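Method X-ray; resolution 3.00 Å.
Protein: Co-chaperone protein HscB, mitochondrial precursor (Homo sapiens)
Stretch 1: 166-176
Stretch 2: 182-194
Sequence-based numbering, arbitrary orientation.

Stretch 1, residues 166-176: EFTDNVSSAFE
Stretch 2 (182-194) EAKEILTKMRYFS

Both stretches are α-helical throughout, with helical phi/psi values (Val171 -68°/-30°, Ala183 -59°/-36°) and i to i+4 backbone hydrogen bonds such as Val171 N to Phe167 O (2.9 Å) and Leu187 N to Ala183 O (2.8 Å). The helices run nearly antiparallel, their N-to-C directions 158° apart (signed crossing angle -158°), and their axes approach to 8.7 Å. The register is set by Val171 and Ala183, whose CA atoms lie 5.2 Å apart; the small alanine accompanies this close backbone approach. No hydrogen bond crosses between the stretches, and the 556 Å² buried between them is covered mainly by apolar packing.

Two knobs from the first helix organize the contact. Phe167 (chi1 -76°, m; chi2 -33°) points toward the second helix and fits among Ile186, Lys189, Met190 and Phe193. Its CD1 lies 3.7 Å from Ile186 CG2 and its CB 3.7 Å from Met190 CG. Lys189 (m, t, t, t) lies with CB over one face of the Phe167 ring, and its extended aliphatic chain runs on past the ring's far end, where CD comes 3.6 Å from Phe167 CZ. The Phe167 edge meets the face of Phe193 (chi1 -76°, chi2 63°), with centroids 5.7 Å apart and planes at 82°.

One turn later, Val171 (p, 81°) sits among Ala183, Ile186, Leu187 and Met190, a selenomethionine. Val171 CG2 is 3.7 Å from Leu187 CG (m, t) and 3.9 Å from Ala183 CB, while CG1 faces Met190 SE (m, t, p) at 4.2 Å. Ile186 (m, t) extends CD1 to 3.5 Å from Asn170 CB, using the aliphatic base of that polar residue.

Beyond Val171, Ala174 CB packs 3.8 Å from Ala183 CB. Phe175 (chi1 -76°, chi2 -63°) starts sideways, but its ring end comes nearer, placing one face over Ala183 CB, 4.1 Å from the ring centroid.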

# COMPACT_ATOMS: atom_id res chain seq x y z
N GLU A 166 7.12 17.63 -2.61
CA GLU A 166 8.47 17.68 -2.04
C GLU A 166 8.79 16.39 -1.26
O GLU A 166 9.87 15.80 -1.40
CB GLU A 166 8.60 18.93 -1.14
CG GLU A 166 10.01 19.24 -0.64
CD GLU A 166 10.01 20.27 0.50
OE1 GLU A 166 10.78 20.08 1.48
OE2 GLU A 166 9.24 21.27 0.44
N PHE A 167 7.84 15.93 -0.46
CA PHE A 167 8.09 14.76 0.36
C PHE A 167 8.21 13.50 -0.47
O PHE A 167 9.03 12.65 -0.16
CB PHE A 167 7.01 14.56 1.42
CG PHE A 167 7.12 15.48 2.59
CD1 PHE A 167 8.36 15.92 3.03
CD2 PHE A 167 5.99 15.91 3.25
CE1 PHE A 167 8.46 16.77 4.10
CE2 PHE A 167 6.08 16.76 4.33
CZ PHE A 167 7.31 17.19 4.75
N THR A 168 7.38 13.36 -1.50
CA THR A 168 7.42 12.20 -2.37
C THR A 168 8.77 12.12 -3.07
O THR A 168 9.42 11.08 -3.02
CB THR A 168 6.29 12.23 -3.37
OG1 THR A 168 5.07 12.02 -2.66
CG2 THR A 168 6.44 11.11 -4.39
N ASP A 169 9.20 13.22 -3.68
CA ASP A 169 10.54 13.32 -4.26
C ASP A 169 11.59 12.85 -3.25
O ASP A 169 12.48 12.07 -3.59
CB ASP A 169 10.88 14.76 -4.66
CG ASP A 169 9.97 15.32 -5.74
OD1 ASP A 169 9.08 14.61 -6.24
OD2 ASP A 169 10.16 16.51 -6.08
N ASN A 170 11.50 13.35 -2.03
CA ASN A 170 12.51 13.08 -1.03
C ASN A 170 12.60 11.62 -0.65
O ASN A 170 13.70 11.05 -0.62
CB ASN A 170 12.25 13.92 0.23
CG ASN A 170 12.54 15.37 0.01
OD1 ASN A 170 12.99 15.78 -1.06
ND2 ASN A 170 12.27 16.18 1.03
N VAL A 171 11.44 11.04 -0.35
CA VAL A 171 11.38 9.65 0.07
C VAL A 171 11.76 8.73 -1.10
O VAL A 171 12.32 7.66 -0.88
CB VAL A 171 9.99 9.31 0.68
CG1 VAL A 171 8.98 9.03 -0.39
CG2 VAL A 171 10.10 8.11 1.59
N SER A 172 11.50 9.17 -2.33
CA SER A 172 11.98 8.45 -3.51
C SER A 172 13.49 8.31 -3.50
O SER A 172 14.01 7.22 -3.67
CB SER A 172 11.52 9.14 -4.78
OG SER A 172 10.12 9.00 -4.91
N SER A 173 14.18 9.43 -3.28
CA SER A 173 15.63 9.47 -3.11
C SER A 173 16.08 8.58 -1.98
O SER A 173 17.05 7.84 -2.11
CB SER A 173 16.09 10.89 -2.80
OG SER A 173 15.49 11.80 -3.70
N ALA A 174 15.37 8.65 -0.86
CA ALA A 174 15.81 7.91 0.29
C ALA A 174 15.88 6.43 -0.07
O ALA A 174 16.82 5.73 0.32
CB ALA A 174 14.91 8.16 1.46
N PHE A 175 14.91 5.95 -0.85
CA PHE A 175 14.89 4.56 -1.23
C PHE A 175 16.00 4.25 -2.23
O PHE A 175 16.82 3.36 -2.00
CB PHE A 175 13.52 4.13 -1.71
CG PHE A 175 12.52 3.93 -0.60
CD1 PHE A 175 12.71 2.95 0.37
CD2 PHE A 175 11.35 4.70 -0.53
CE1 PHE A 175 11.78 2.75 1.38
CE2 PHE A 175 10.40 4.50 0.48
CZ PHE A 175 10.61 3.52 1.44
N GLU A 176 16.05 5.01 -3.31
CA GLU A 176 17.17 4.92 -4.25
C GLU A 176 18.54 4.74 -3.54
O GLU A 176 19.41 4.04 -4.07
CB GLU A 176 17.20 6.15 -5.17
CG GLU A 176 15.99 6.30 -6.07
CD GLU A 176 15.99 7.61 -6.86
OE1 GLU A 176 16.84 8.49 -6.60
OE2 GLU A 176 15.12 7.77 -7.75
N GLU A 182 16.13 7.64 6.94
CA GLU A 182 15.56 8.84 6.34
C GLU A 182 14.15 8.59 5.81
O GLU A 182 13.26 9.40 6.06
CB GLU A 182 16.45 9.39 5.22
CG GLU A 182 15.88 10.59 4.49
CD GLU A 182 16.16 11.91 5.19
OE1 GLU A 182 16.24 11.94 6.44
OE2 GLU A 182 16.30 12.93 4.48
N ALA A 183 13.94 7.50 5.07
CA ALA A 183 12.63 7.24 4.48
C ALA A 183 11.56 7.14 5.57
O ALA A 183 10.44 7.60 5.37
CB ALA A 183 12.64 5.99 3.63
N LYS A 184 11.93 6.57 6.71
CA LYS A 184 11.02 6.41 7.82
C LYS A 184 10.68 7.78 8.35
O LYS A 184 9.53 8.06 8.66
CB LYS A 184 11.63 5.58 8.95
CG LYS A 184 10.67 5.32 10.13
CD LYS A 184 11.32 4.52 11.26
CE LYS A 184 10.23 4.01 12.22
NZ LYS A 184 10.72 3.18 13.35
N GLU A 185 11.70 8.63 8.44
CA GLU A 185 11.45 10.01 8.83
C GLU A 185 10.38 10.63 7.94
O GLU A 185 9.27 10.90 8.40
CB GLU A 185 12.73 10.83 8.83
CG GLU A 185 12.50 12.30 9.11
CD GLU A 185 13.57 12.93 10.00
OE1 GLU A 185 14.69 12.38 10.12
OE2 GLU A 185 13.27 13.99 10.59
N ILE A 186 10.69 10.80 6.66
CA ILE A 186 9.78 11.47 5.73
C ILE A 186 8.41 10.81 5.67
O ILE A 186 7.41 11.52 5.63
CB ILE A 186 10.36 11.54 4.33
CG1 ILE A 186 11.83 11.99 4.40
CG2 ILE A 186 9.55 12.49 3.50
CD1 ILE A 186 12.55 11.93 3.09
N LEU A 187 8.35 9.48 5.70
CA LEU A 187 7.05 8.81 5.64
C LEU A 187 6.21 9.12 6.87
O LEU A 187 5.00 9.28 6.76
CB LEU A 187 7.18 7.31 5.39
CG LEU A 187 7.52 6.93 3.94
CD1 LEU A 187 8.12 5.55 3.87
CD2 LEU A 187 6.33 7.02 2.97
N THR A 188 6.84 9.23 8.03
CA THR A 188 6.11 9.64 9.23
C THR A 188 5.55 11.05 9.05
O THR A 188 4.52 11.39 9.64
CB THR A 188 6.97 9.57 10.53
OG1 THR A 188 7.54 8.27 10.66
CG2 THR A 188 6.12 9.81 11.77
N LYS A 189 6.22 11.86 8.24
CA LYS A 189 5.74 13.21 7.97
C LYS A 189 4.55 13.12 7.05
O LYS A 189 3.53 13.74 7.29
CB LYS A 189 6.82 14.09 7.35
CG LYS A 189 7.88 14.58 8.32
CD LYS A 189 8.78 15.60 7.66
CE LYS A 189 9.98 15.92 8.52
NZ LYS A 189 10.77 17.03 7.90
N MSE A 190 4.68 12.33 6.01
CA MSE A 190 3.61 12.22 5.03
C MSE A 190 2.32 11.74 5.68
O MSE A 190 1.22 12.06 5.20
CB MSE A 190 4.01 11.30 3.90
CG MSE A 190 5.01 11.92 2.96
SE MSE A 190 5.67 10.56 1.69
CE MSE A 190 3.96 9.76 1.14
N ARG A 191 2.44 11.00 6.77
CA ARG A 191 1.26 10.57 7.48
C ARG A 191 0.46 11.78 8.00
O ARG A 191 -0.77 11.84 7.83
CB ARG A 191 1.59 9.57 8.59
CG ARG A 191 0.52 8.50 8.73
CD ARG A 191 0.64 7.69 10.00
NE ARG A 191 2.03 7.36 10.28
CZ ARG A 191 2.45 6.22 10.83
NH1 ARG A 191 3.75 6.04 11.04
NH2 ARG A 191 1.58 5.27 11.16
N TYR A 192 1.16 12.75 8.59
CA TYR A 192 0.54 14.00 9.04
C TYR A 192 -0.24 14.68 7.94
O TYR A 192 -1.44 14.94 8.08
CB TYR A 192 1.57 14.96 9.63
CG TYR A 192 1.96 14.57 11.04
CD1 TYR A 192 1.17 14.95 12.14
CD2 TYR A 192 3.10 13.79 11.27
CE1 TYR A 192 1.53 14.57 13.44
CE2 TYR A 192 3.46 13.42 12.57
CZ TYR A 192 2.68 13.81 13.64
OH TYR A 192 3.05 13.43 14.91
N PHE A 193 0.43 14.96 6.83
CA PHE A 193 -0.23 15.69 5.77
C PHE A 193 -1.42 14.97 5.17
O PHE A 193 -2.36 15.63 4.75
CB PHE A 193 0.78 16.16 4.73
CG PHE A 193 1.60 17.34 5.19
CD1 PHE A 193 2.46 17.22 6.28
CD2 PHE A 193 1.49 18.56 4.55
CE1 PHE A 193 3.21 18.31 6.73
CE2 PHE A 193 2.23 19.65 5.00
CZ PHE A 193 3.10 19.52 6.09
N SER A 194 -1.41 13.63 5.16
CA SER A 194 -2.58 12.86 4.71
C SER A 194 -3.80 13.14 5.55
O SER A 194 -4.87 13.42 5.02
CB SER A 194 -2.30 11.37 4.75
OG SER A 194 -1.35 11.06 3.76